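Local coordinates for protein alanyl-tRNA synthetase (Aquifex aeolicus, PDB 3G98) that attaches alanine to tRNA(Ala), its C-Ala domain, the part described, bringing editing and aminoacylation together on one tRNA, at residues P21-R25 against D86-G90; V40-S44 against F98-V102; N51-G55 against V69-G74; V6-L11 against L105-S110. All coordinates share one frame; numbering follows the deposited sequence. Where two conformers were deposited one is given.

Contact 1: P21-R25 against D86-G90; sequences PEELR and DLAQG
Leu87 and Gln89 of strand 87-92 meet Arg25 and Pro21 at the start of helix 21-31, which packs on one face of the mixed sheet in this alpha/beta DHHA1 domain. The Leu87 side chain lies over one face of the Arg25 guanidinium, with CD2 3.8 Å from Arg25 NH2. A water joins the same pair, donating to Leu87 O and held weakly by Arg25 NH2. Ala88 points to the other face of the sheet, where Ala66 and Ile70 of helix 66-76 receive it. Gln89 has CG anti to the backbone N (chi1 177°), and its extended chain carries the amide up to the helix. There OE1 accepts a bond from Arg25 NH1 at 3.1 Å, lying in the guanidinium plane, while the amide and guanidinium planes are turned 27° apart. With an alanine in place of Arg25, Gln89 OE1 would probably be left without this donor and Leu87 without the flat group above it. The amide nitrogen NE2 is shared with Asn51 OD1 of strand 49-56. Its bond to the helix, 3.1 Å to Pro21 O, arrives above the carbonyl plane, on the face opposite to that used by Arg25 N.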
loop_
_atom_site.group_PDB
_atom_site.type_symbol
_atom_site.label_atom_id
_atom_site.label_comp_id
_atom_site.label_asym_id
_atom_site.label_seq_id
_atom_site.Cartn_x
_atom_site.Cartn_y
_atom_site.Cartn_z
ATOM N N PRO A 21 -0.092 -13.321 -2.632
ATOM C CA PRO A 21 -0.315 -12.387 -1.527
ATOM C C PRO A 21 0.810 -12.431 -0.497
ATOM O O PRO A 21 1.262 -11.391 -0.040
ATOM C CB PRO A 21 -1.603 -12.905 -0.881
ATOM C CG PRO A 21 -2.293 -13.657 -1.950
ATOM C CD PRO A 21 -1.235 -14.234 -2.824
ATOM N N GLU A 22 1.257 -13.627 -0.129
ATOM C CA GLU A 22 2.299 -13.737 0.899
ATOM C C GLU A 22 3.645 -13.205 0.387
ATOM O O GLU A 22 4.434 -12.629 1.151
ATOM C CB GLU A 22 2.403 -15.165 1.439
ATOM C CG GLU A 22 1.297 -15.507 2.462
ATOM C CD GLU A 22 1.324 -14.602 3.697
ATOM O OE1 GLU A 22 2.416 -14.395 4.266
ATOM O OE2 GLU A 22 0.252 -14.100 4.105
ATOM N N GLU A 23 3.878 -13.374 -0.911
ATOM C CA GLU A 23 5.074 -12.859 -1.573
ATOM C C GLU A 23 5.017 -11.331 -1.663
ATOM O O GLU A 23 6.007 -10.630 -1.431
ATOM C CB GLU A 23 5.197 -13.467 -2.976
ATOM C CG GLU A 23 5.569 -14.951 -2.979
ATOM C CD GLU A 23 5.544 -15.570 -4.373
ATOM O OE1 GLU A 23 5.085 -14.909 -5.335
ATOM O OE2 GLU A 23 5.983 -16.732 -4.499
ATOM N N LEU A 24 3.838 -10.822 -2.001
ATOM C CA LEU A 24 3.617 -9.391 -2.058
ATOM C C LEU A 24 3.894 -8.749 -0.703
ATOM O O LEU A 24 4.570 -7.721 -0.613
ATOM C CB LEU A 24 2.176 -9.125 -2.489
ATOM C CG LEU A 24 1.794 -7.709 -2.879
ATOM C CD1 LEU A 24 2.430 -7.359 -4.203
ATOM C CD2 LEU A 24 0.267 -7.612 -2.950
ATOM N N ARG A 25 3.376 -9.367 0.354
ATOM C CA ARG A 25 3.594 -8.891 1.715
ATOM C C ARG A 25 5.077 -8.876 2.064
ATOM O O ARG A 25 5.577 -7.921 2.666
ATOM C CB ARG A 25 2.857 -9.796 2.707
ATOM C CG ARG A 25 2.878 -9.300 4.136
ATOM C CD ARG A 25 2.441 -10.391 5.106
ATOM N NE ARG A 25 2.417 -9.871 6.463
ATOM C CZ ARG A 25 1.370 -9.251 6.997
ATOM N NH1 ARG A 25 0.257 -9.093 6.290
ATOM N NH2 ARG A 25 1.435 -8.795 8.239
ATOM N N ASP A 86 2.326 -0.669 11.080
ATOM C CA ASP A 86 3.478 -0.606 10.179
ATOM C C ASP A 86 3.332 -1.473 8.931
ATOM O O ASP A 86 4.067 -1.280 7.961
ATOM C CB ASP A 86 4.782 -0.938 10.911
ATOM C CG ASP A 86 4.835 -2.378 11.385
ATOM O OD1 ASP A 86 3.898 -2.811 12.094
ATOM O OD2 ASP A 86 5.816 -3.077 11.046
ATOM N N LEU A 87 2.378 -2.403 8.962
ATOM C CA LEU A 87 2.154 -3.331 7.852
ATOM C C LEU A 87 0.729 -3.903 7.862
ATOM O O LEU A 87 0.300 -4.570 8.818
ATOM C CB LEU A 87 3.182 -4.464 7.883
ATOM C CG LEU A 87 3.275 -5.396 6.668
ATOM C CD1 LEU A 87 3.743 -4.639 5.425
ATOM C CD2 LEU A 87 4.194 -6.581 6.953
ATOM N N ALA A 88 0.008 -3.655 6.779
ATOM C CA ALA A 88 -1.388 -4.101 6.663
ATOM C C ALA A 88 -1.669 -4.596 5.241
ATOM O O ALA A 88 -0.949 -4.251 4.310
ATOM C CB ALA A 88 -2.329 -2.963 7.033
ATOM N N GLN A 89 -2.718 -5.402 5.075
ATOM C CA GLN A 89 -2.971 -6.070 3.800
ATOM C C GLN A 89 -4.464 -6.302 3.604
ATOM O O GLN A 89 -5.219 -6.391 4.577
ATOM C CB GLN A 89 -2.197 -7.402 3.760
ATOM C CG GLN A 89 -2.406 -8.280 2.526
ATOM C CD GLN A 89 -1.321 -9.353 2.394
ATOM O OE1 GLN A 89 -0.752 -9.800 3.394
ATOM N NE2 GLN A 89 -1.023 -9.755 1.160
ATOM N N GLY A 90 -4.891 -6.397 2.349
ATOM C CA GLY A 90 -6.302 -6.639 2.054
ATOM C C GLY A 90 -6.530 -7.190 0.658
ATOM O O GLY A 90 -5.596 -7.305 -0.150
HETATM O O HOH W 1 0.576 -6.937 10.047
#

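Contact 2: V40-S44 against F98-V102; sequences VFIAS and FPEAV
Phe41 of strand 38-46 and Phe98 at the start of helix 98-110 bring their rings together in a buried, wholly apolar contact, the strand and helix segments running antiparallel at 169°. Both side chains hold CG anti to the backbone N (chi1 175° in Phe41), which places each ring between strand and helix. The two side chains point in opposing senses and pass alongside one another, which leaves the rings strongly offset. Their planes are 30° apart and their centroids 5.1 Å, and the touch is made by one corner: Phe98 CE2 sits over a face of the Phe41 ring, 3.6 Å from Phe41 CE2. Ala101 fills the place at the Phe41 edge, its CB near the ring plane and 3.9 Å from Phe41 CZ. One turn of helix after Phe98, Val102 has CG2 anti to its carbonyl carbon, and this methyl reaches both aromatics, 3.9 Å from Phe41 CE2 and above the periphery of the Phe98 ring. On the strand, Ala43 lends only a methyl, with CB 3.8 Å from Phe98 CE2. A serine at Phe41 would probably leave a gap facing Phe98, Ala101 and Val102 and put a hydroxyl among apolar groups. Ile42, between the two contact residues, turns to the other face and meets Leu24, Leu27 and Ala28 of helix 21-31. Alternate residues of one strand packing on helices on opposite faces of the sheet fit the layered alpha/beta fold of this domain.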
loop_
_atom_site.group_PDB
_atom_site.type_symbol
_atom_site.label_atom_id
_atom_site.label_comp_id
_atom_site.label_asym_id
_atom_site.label_seq_id
_atom_site.Cartn_x
_atom_site.Cartn_y
_atom_site.Cartn_z
ATOM N N VAL A 40 5.091 2.110 1.417
ATOM C CA VAL A 40 5.047 1.194 0.278
ATOM C C VAL A 40 3.608 0.780 0.041
ATOM O O VAL A 40 2.940 0.285 0.955
ATOM C CB VAL A 40 5.891 -0.064 0.554
ATOM C CG1 VAL A 40 5.851 -1.022 -0.633
ATOM C CG2 VAL A 40 7.320 0.323 0.926
ATOM N N PHE A 41 3.116 1.002 -1.174
ATOM C CA PHE A 41 1.768 0.568 -1.528
ATOM C C PHE A 41 1.858 -0.262 -2.787
ATOM O O PHE A 41 1.985 0.267 -3.889
ATOM C CB PHE A 41 0.849 1.786 -1.706
ATOM C CG PHE A 41 -0.546 1.460 -2.191
ATOM C CD1 PHE A 41 -1.244 0.353 -1.708
ATOM C CD2 PHE A 41 -1.173 2.290 -3.114
ATOM C CE1 PHE A 41 -2.542 0.076 -2.154
ATOM C CE2 PHE A 41 -2.463 2.026 -3.549
ATOM C CZ PHE A 41 -3.143 0.908 -3.072
ATOM N N ILE A 42 1.829 -1.578 -2.628
ATOM C CA ILE A 42 1.943 -2.435 -3.800
ATOM C C ILE A 42 0.760 -3.375 -3.869
ATOM O O ILE A 42 0.113 -3.670 -2.860
ATOM C CB ILE A 42 3.275 -3.218 -3.861
ATOM C CG1 ILE A 42 3.436 -4.118 -2.634
ATOM C CG2 ILE A 42 4.455 -2.254 -4.020
ATOM C CD1 ILE A 42 4.706 -4.977 -2.659
ATOM N N ALA A 43 0.477 -3.834 -5.074
ATOM C CA ALA A 43 -0.701 -4.642 -5.299
ATOM C C ALA A 43 -0.378 -5.725 -6.312
ATOM O O ALA A 43 0.602 -5.622 -7.064
ATOM C CB ALA A 43 -1.835 -3.775 -5.794
ATOM N N SER A 44 -1.208 -6.765 -6.322
ATOM C CA SER A 44 -1.077 -7.839 -7.298
ATOM C C SER A 44 -2.435 -8.110 -7.906
ATOM O O SER A 44 -3.403 -8.380 -7.188
ATOM C CB SER A 44 -0.567 -9.107 -6.639
ATOM O OG SER A 44 -0.566 -10.189 -7.563
ATOM N N PHE A 98 -6.626 0.752 -9.243
ATOM C CA PHE A 98 -5.352 1.008 -8.561
ATOM C C PHE A 98 -4.835 2.449 -8.713
ATOM O O PHE A 98 -4.421 3.061 -7.728
ATOM C CB PHE A 98 -4.279 0.005 -8.991
ATOM C CG PHE A 98 -2.951 0.203 -8.302
ATOM C CD1 PHE A 98 -1.900 0.838 -8.957
ATOM C CD2 PHE A 98 -2.756 -0.250 -7.008
ATOM C CE1 PHE A 98 -0.673 1.015 -8.329
ATOM C CE2 PHE A 98 -1.527 -0.074 -6.367
ATOM C CZ PHE A 98 -0.487 0.559 -7.035
ATOM N N PRO A 99 -4.841 2.992 -9.944
ATOM C CA PRO A 99 -4.393 4.380 -10.095
ATOM C C PRO A 99 -5.167 5.353 -9.194
ATOM O O PRO A 99 -4.582 6.278 -8.622
ATOM C CB PRO A 99 -4.652 4.673 -11.576
ATOM C CG PRO A 99 -4.614 3.341 -12.239
ATOM C CD PRO A 99 -5.206 2.387 -11.239
ATOM N N GLU A 100 -6.475 5.142 -9.069
ATOM C CA GLU A 100 -7.312 5.986 -8.225
ATOM C C GLU A 100 -6.966 5.796 -6.736
ATOM O O GLU A 100 -6.976 6.753 -5.949
ATOM C CB GLU A 100 -8.788 5.694 -8.489
ATOM C CG GLU A 100 -9.311 6.206 -9.841
ATOM C CD GLU A 100 -8.776 5.457 -11.069
ATOM O OE1 GLU A 100 -8.319 4.295 -10.957
ATOM O OE2 GLU A 100 -8.815 6.047 -12.170
ATOM N N ALA A 101 -6.652 4.564 -6.353
ATOM C CA ALA A 101 -6.211 4.286 -4.980
ATOM C C ALA A 101 -4.885 4.992 -4.679
ATOM O O ALA A 101 -4.682 5.506 -3.568
ATOM C CB ALA A 101 -6.080 2.774 -4.748
ATOM N N VAL A 102 -3.987 5.014 -5.666
ATOM C CA VAL A 102 -2.689 5.680 -5.503
ATOM C C VAL A 102 -2.885 7.181 -5.331
ATOM O O VAL A 102 -2.268 7.802 -4.452
ATOM C CB VAL A 102 -1.734 5.415 -6.692
ATOM C CG1 VAL A 102 -0.506 6.336 -6.607
ATOM C CG2 VAL A 102 -1.306 3.952 -6.713
#

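Contact 3: N51-G55 against V69-G74; sequences NFVIG and VIREVG
Phe52 and Ile54, alternate residues of strand 49-56, form a fully buried apolar contact with Val69, Ile70, Val73 and Gly74 of helix 66-76, at the interior of the alpha/beta fold. The helix follows the strand in the chain and returns across the sheet, the two short segments crossing at 146° with axes 8.8 Å apart. Val53, between the two contact residues, faces the opposite side of the sheet and meets Leu24 and Ala28 of helix 21-31. Ile70 is the side chain that joins the two strand residues. Its CG1 is anti to the backbone N, and a chi2 of 71° then bends the chain so that CD1 enters between them. There CD1 lies near the plane of the Phe52 ring, 3.5 Å from Phe52 CD2, and also 3.6 Å from Ile54 CG1, the Ile54 and Ile70 side chains lying alongside each other head to tail. In Phe52 a chi1 of 50° sets CG between the backbone N and the carbonyl carbon and presents the CD2, CE2 and CZ side of the ring to the helix. Val73 adds a looser touch, CG2 lying 4.2 Å from Phe52 CD2. Ile54 also reaches the start of the helical segment, its CD1 4.2 Å from Val69 CG1 where the two side chains lie crosswise. Phe41 and Leu105, from strand 38-46 and helix 98-110, pack against Ile54 as well and continue the apolar layer. At the far end of the ring, Gly74 brings no side chain, and the helix backbone comes directly to it: Gly74 CA is 3.5 Å from Phe52 CZ.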
loop_
_atom_site.group_PDB
_atom_site.type_symbol
_atom_site.label_atom_id
_atom_site.label_comp_id
_atom_site.label_asym_id
_atom_site.label_seq_id
_atom_site.Cartn_x
_atom_site.Cartn_y
_atom_site.Cartn_z
ATOM N N ASN A 51 -5.062 -8.003 -4.730
ATOM C CA ASN A 51 -4.579 -8.062 -3.357
ATOM C C ASN A 51 -3.603 -6.912 -3.175
ATOM O O ASN A 51 -2.853 -6.596 -4.089
ATOM C CB ASN A 51 -3.894 -9.412 -3.097
ATOM C CG ASN A 51 -3.452 -9.580 -1.651
ATOM O OD1 ASN A 51 -2.433 -9.036 -1.235
ATOM N ND2 ASN A 51 -4.216 -10.356 -0.883
ATOM N N PHE A 52 -3.616 -6.285 -2.004
ATOM C CA PHE A 52 -2.790 -5.106 -1.809
ATOM C C PHE A 52 -2.215 -5.012 -0.393
ATOM O O PHE A 52 -2.788 -5.534 0.567
ATOM C CB PHE A 52 -3.571 -3.834 -2.174
ATOM C CG PHE A 52 -4.923 -3.754 -1.542
ATOM C CD1 PHE A 52 -6.025 -4.365 -2.142
ATOM C CD2 PHE A 52 -5.098 -3.094 -0.332
ATOM C CE1 PHE A 52 -7.275 -4.310 -1.565
ATOM C CE2 PHE A 52 -6.352 -3.038 0.266
ATOM C CZ PHE A 52 -7.446 -3.649 -0.353
ATOM N N VAL A 53 -1.080 -4.335 -0.285
ATOM C CA VAL A 53 -0.362 -4.221 0.974
ATOM C C VAL A 53 0.123 -2.786 1.161
ATOM O O VAL A 53 0.536 -2.126 0.204
ATOM C CB VAL A 53 0.879 -5.133 0.986
ATOM C CG1 VAL A 53 1.741 -4.870 2.234
ATOM C CG2 VAL A 53 0.477 -6.622 0.880
ATOM N N ILE A 54 0.076 -2.323 2.397
ATOM C CA ILE A 54 0.701 -1.064 2.786
ATOM C C ILE A 54 1.720 -1.392 3.862
ATOM O O ILE A 54 1.382 -2.001 4.880
ATOM C CB ILE A 54 -0.323 -0.060 3.361
ATOM C CG1 ILE A 54 -1.388 0.301 2.323
ATOM C CG2 ILE A 54 0.392 1.213 3.848
ATOM C CD1 ILE A 54 -0.995 1.423 1.416
ATOM N N GLY A 55 2.973 -1.028 3.611
ATOM C CA GLY A 55 4.025 -1.165 4.617
ATOM C C GLY A 55 4.677 0.184 4.813
ATOM O O GLY A 55 4.900 0.910 3.845
ATOM N N VAL A 69 -4.949 3.466 6.766
ATOM C CA VAL A 69 -4.727 3.696 5.348
ATOM C C VAL A 69 -5.129 2.500 4.480
ATOM O O VAL A 69 -5.600 2.676 3.362
ATOM C CB VAL A 69 -3.256 4.063 5.097
ATOM C CG1 VAL A 69 -3.016 4.325 3.621
ATOM C CG2 VAL A 69 -2.886 5.287 5.913
ATOM N N ILE A 70 -4.940 1.291 4.991
ATOM C CA ILE A 70 -5.274 0.104 4.205
ATOM C C ILE A 70 -6.775 0.098 3.921
ATOM O O ILE A 70 -7.211 -0.264 2.841
ATOM C CB ILE A 70 -4.830 -1.201 4.897
ATOM C CG1 ILE A 70 -4.859 -2.382 3.916
ATOM C CG2 ILE A 70 -5.679 -1.492 6.133
ATOM C CD1 ILE A 70 -3.768 -2.342 2.860
ATOM N N ARG A 71 -7.565 0.537 4.892
ATOM C CA ARG A 71 -9.010 0.561 4.723
ATOM C C ARG A 71 -9.468 1.640 3.749
ATOM O O ARG A 71 -10.468 1.460 3.039
ATOM C CB ARG A 71 -9.697 0.747 6.076
ATOM C CG ARG A 71 -9.587 -0.477 6.979
ATOM C CD ARG A 71 -10.060 -0.147 8.379
ATOM N NE ARG A 71 -10.281 -1.357 9.160
ATOM C CZ ARG A 71 -9.346 -1.967 9.880
ATOM N NH1 ARG A 71 -9.646 -3.067 10.563
ATOM N NH2 ARG A 71 -8.114 -1.473 9.920
ATOM N N GLU A 72 -8.740 2.755 3.712
ATOM C CA GLU A 72 -9.051 3.848 2.780
ATOM C C GLU A 72 -8.782 3.475 1.316
ATOM O O GLU A 72 -9.647 3.663 0.455
ATOM C CB GLU A 72 -8.315 5.132 3.177
ATOM C CG GLU A 72 -8.768 5.655 4.548
ATOM C CD GLU A 72 -7.950 6.826 5.065
ATOM O OE1 GLU A 72 -6.797 6.609 5.496
ATOM O OE2 GLU A 72 -8.474 7.962 5.064
ATOM N N VAL A 73 -7.591 2.950 1.028
ATOM C CA VAL A 73 -7.322 2.453 -0.322
ATOM C C VAL A 73 -8.164 1.212 -0.626
ATOM O O VAL A 73 -8.602 1.002 -1.767
ATOM C CB VAL A 73 -5.811 2.184 -0.586
ATOM C CG1 VAL A 73 -4.997 3.455 -0.341
ATOM C CG2 VAL A 73 -5.283 1.023 0.258
ATOM N N GLY A 74 -8.404 0.397 0.400
ATOM C CA GLY A 74 -9.261 -0.775 0.257
ATOM C C GLY A 74 -10.649 -0.427 -0.256
ATOM O O GLY A 74 -11.193 -1.112 -1.127
#

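Contact 4: V6-L11 against L105-S110; sequences VGDFTL and LKEILS
Val6 and Phe9 end and begin the strands of a beta hairpin, joined by a type II' turn, that packs on the last turns of helix 98-110 in this alpha/beta domain. Two backbone bonds close the turn, Val6 N to Phe9 O and Phe9 N to Val6 O, and Gly7 supplies the positive phi of 59° that the turn needs. Beyond it, strand 9-11 runs nearly antiparallel to helix 105-110, at 174°, with the axes 10.5 Å apart. Val6, with CG1 anti to its backbone N, presses that methyl against the helix: CG1 lies 3.5 Å from Lys106 O and 3.8 Å from Leu109 CB. Leu11 divides its two methyls, CD1 meeting Leu105 CD2 at 3.8 Å and CD2 resting 3.8 Å from Lys106 CG. The aliphatic chain of Lys106, extended beyond CG, runs roughly perpendicular to Leu11 and delivers NZ to a salt bridge with Glu4 on strand 2-6, so that one residue packs by its methylenes and pairs by its ammonium group. Leu109 also packs on Val64, which touches Phe9 too. Near the C terminus, Ser110 OG donates to Glu107 O at 3.1 Å from above the carbonyl plane. The Phe9 ring turns its edge to the helix, and Leu109 O lies in the ring plane, 3.5 Å from Phe9 CE1.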
loop_
_atom_site.group_PDB
_atom_site.type_symbol
_atom_site.label_atom_id
_atom_site.label_comp_id
_atom_site.label_asym_id
_atom_site.label_seq_id
_atom_site.Cartn_x
_atom_site.Cartn_y
_atom_site.Cartn_z
ATOM N N VAL A 6 6.353 12.440 -1.234
ATOM C CA VAL A 6 5.083 13.097 -0.936
ATOM C C VAL A 6 5.123 13.609 0.494
ATOM O O VAL A 6 5.176 12.828 1.450
ATOM C CB VAL A 6 3.871 12.151 -1.094
ATOM C CG1 VAL A 6 2.573 12.912 -0.853
ATOM C CG2 VAL A 6 3.865 11.494 -2.466
ATOM N N GLY A 7 5.091 14.926 0.642
ATOM C CA GLY A 7 5.270 15.526 1.949
ATOM C C GLY A 7 6.624 15.106 2.480
ATOM O O GLY A 7 7.623 15.188 1.774
ATOM N N ASP A 8 6.651 14.622 3.716
ATOM C CA ASP A 8 7.899 14.230 4.347
ATOM C C ASP A 8 8.167 12.736 4.170
ATOM O O ASP A 8 8.966 12.159 4.903
ATOM C CB ASP A 8 7.861 14.582 5.838
ATOM C CG ASP A 8 9.244 14.729 6.441
ATOM O OD1 ASP A 8 10.075 15.460 5.859
ATOM O OD2 ASP A 8 9.495 14.125 7.505
ATOM N N PHE A 9 7.499 12.111 3.199
ATOM C CA PHE A 9 7.624 10.664 2.990
ATOM C C PHE A 9 8.132 10.322 1.591
ATOM O O PHE A 9 8.058 11.146 0.681
ATOM C CB PHE A 9 6.271 9.982 3.232
ATOM C CG PHE A 9 5.552 10.484 4.454
ATOM C CD1 PHE A 9 4.444 11.314 4.332
ATOM C CD2 PHE A 9 5.995 10.149 5.723
ATOM C CE1 PHE A 9 3.783 11.786 5.456
ATOM C CE2 PHE A 9 5.337 10.619 6.854
ATOM C CZ PHE A 9 4.232 11.436 6.719
ATOM N N THR A 10 8.661 9.107 1.431
ATOM C CA THR A 10 8.985 8.571 0.107
ATOM C C THR A 10 8.029 7.420 -0.213
ATOM O O THR A 10 8.033 6.380 0.460
ATOM C CB THR A 10 10.449 8.073 0.006
ATOM O OG1 THR A 10 11.353 9.163 0.225
ATOM C CG2 THR A 10 10.726 7.476 -1.372
ATOM N N LEU A 11 7.202 7.618 -1.234
ATOM C CA LEU A 11 6.212 6.618 -1.626
ATOM C C LEU A 11 6.733 5.703 -2.728
ATOM O O LEU A 11 7.192 6.172 -3.766
ATOM C CB LEU A 11 4.909 7.287 -2.074
ATOM C CG LEU A 11 3.813 6.334 -2.570
ATOM C CD1 LEU A 11 3.353 5.405 -1.459
ATOM C CD2 LEU A 11 2.627 7.120 -3.136
ATOM N N LEU A 105 -4.052 7.812 -1.829
ATOM C CA LEU A 105 -2.958 7.650 -0.868
ATOM C C LEU A 105 -2.047 8.868 -0.864
ATOM O O LEU A 105 -1.617 9.332 0.200
ATOM C CB LEU A 105 -2.146 6.372 -1.157
ATOM C CG LEU A 105 -0.956 6.105 -0.231
ATOM C CD1 LEU A 105 -1.378 6.089 1.228
ATOM C CD2 LEU A 105 -0.252 4.798 -0.620
ATOM N N LYS A 106 -1.735 9.398 -2.043
ATOM C CA LYS A 106 -0.899 10.588 -2.089
ATOM C C LYS A 106 -1.586 11.746 -1.390
ATOM O O LYS A 106 -0.943 12.530 -0.694
ATOM C CB LYS A 106 -0.551 10.971 -3.527
ATOM C CG LYS A 106 0.404 9.998 -4.197
ATOM C CD LYS A 106 0.655 10.411 -5.633
ATOM C CE LYS A 106 1.462 9.370 -6.383
ATOM N NZ LYS A 106 1.776 9.836 -7.775
ATOM N N GLU A 107 -2.896 11.854 -1.573
ATOM C CA GLU A 107 -3.659 12.918 -0.922
ATOM C C GLU A 107 -3.662 12.709 0.587
ATOM O O GLU A 107 -3.594 13.666 1.364
ATOM C CB GLU A 107 -5.090 12.948 -1.454
ATOM C CG GLU A 107 -5.937 14.049 -0.837
ATOM C CD GLU A 107 -5.387 15.425 -1.144
ATOM O OE1 GLU A 107 -5.604 15.907 -2.277
ATOM O OE2 GLU A 107 -4.737 16.023 -0.258
ATOM N N ILE A 108 -3.737 11.448 0.999
ATOM C CA ILE A 108 -3.685 11.123 2.413
ATOM C C ILE A 108 -2.330 11.509 2.999
ATOM O O ILE A 108 -2.261 12.162 4.039
ATOM C CB ILE A 108 -3.980 9.636 2.672
ATOM C CG1 ILE A 108 -5.480 9.361 2.517
ATOM C CG2 ILE A 108 -3.506 9.230 4.072
ATOM C CD1 ILE A 108 -5.837 7.876 2.505
ATOM N N LEU A 109 -1.257 11.130 2.315
ATOM C CA LEU A 109 0.093 11.425 2.790
ATOM C C LEU A 109 0.404 12.916 2.853
ATOM O O LEU A 109 1.195 13.353 3.690
ATOM C CB LEU A 109 1.129 10.730 1.909
ATOM C CG LEU A 109 1.131 9.203 1.992
ATOM C CD1 LEU A 109 2.267 8.652 1.115
ATOM C CD2 LEU A 109 1.253 8.723 3.434
ATOM N N SER A 110 -0.193 13.690 1.951
ATOM C CA SER A 110 0.016 15.141 1.934
ATOM C C SER A 110 -0.874 15.865 2.952
ATOM O O SER A 110 -0.544 16.960 3.411
ATOM C CB SER A 110 -0.215 15.702 0.530
ATOM O OG SER A 110 -1.598 15.766 0.226
#

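In the fold
From the N terminus, the hairpin at 6-11 packs on the last helix, so contact 4 closes nearly the whole chain into one loop and encloses the other three. Helix 21-31 follows strand 9-17 and opens contact 1, which closes on strand 87-92; strand 38-46 then opens contact 2, which closes later on helix 98-110, so contacts 1 and 2 cross. Contact 3, the shortest loop, lies within contacts 1 and 2 alike. All four reach one mixed sheet: contact 1 fixes a helix to one face, and contacts 2, 3 and 4 fix helices 66-76 and 98-110 to the other. Contacts 2 and 4 share helix 98-110, and Leu105 touches both Phe41 and Val69, linking them to contact 3.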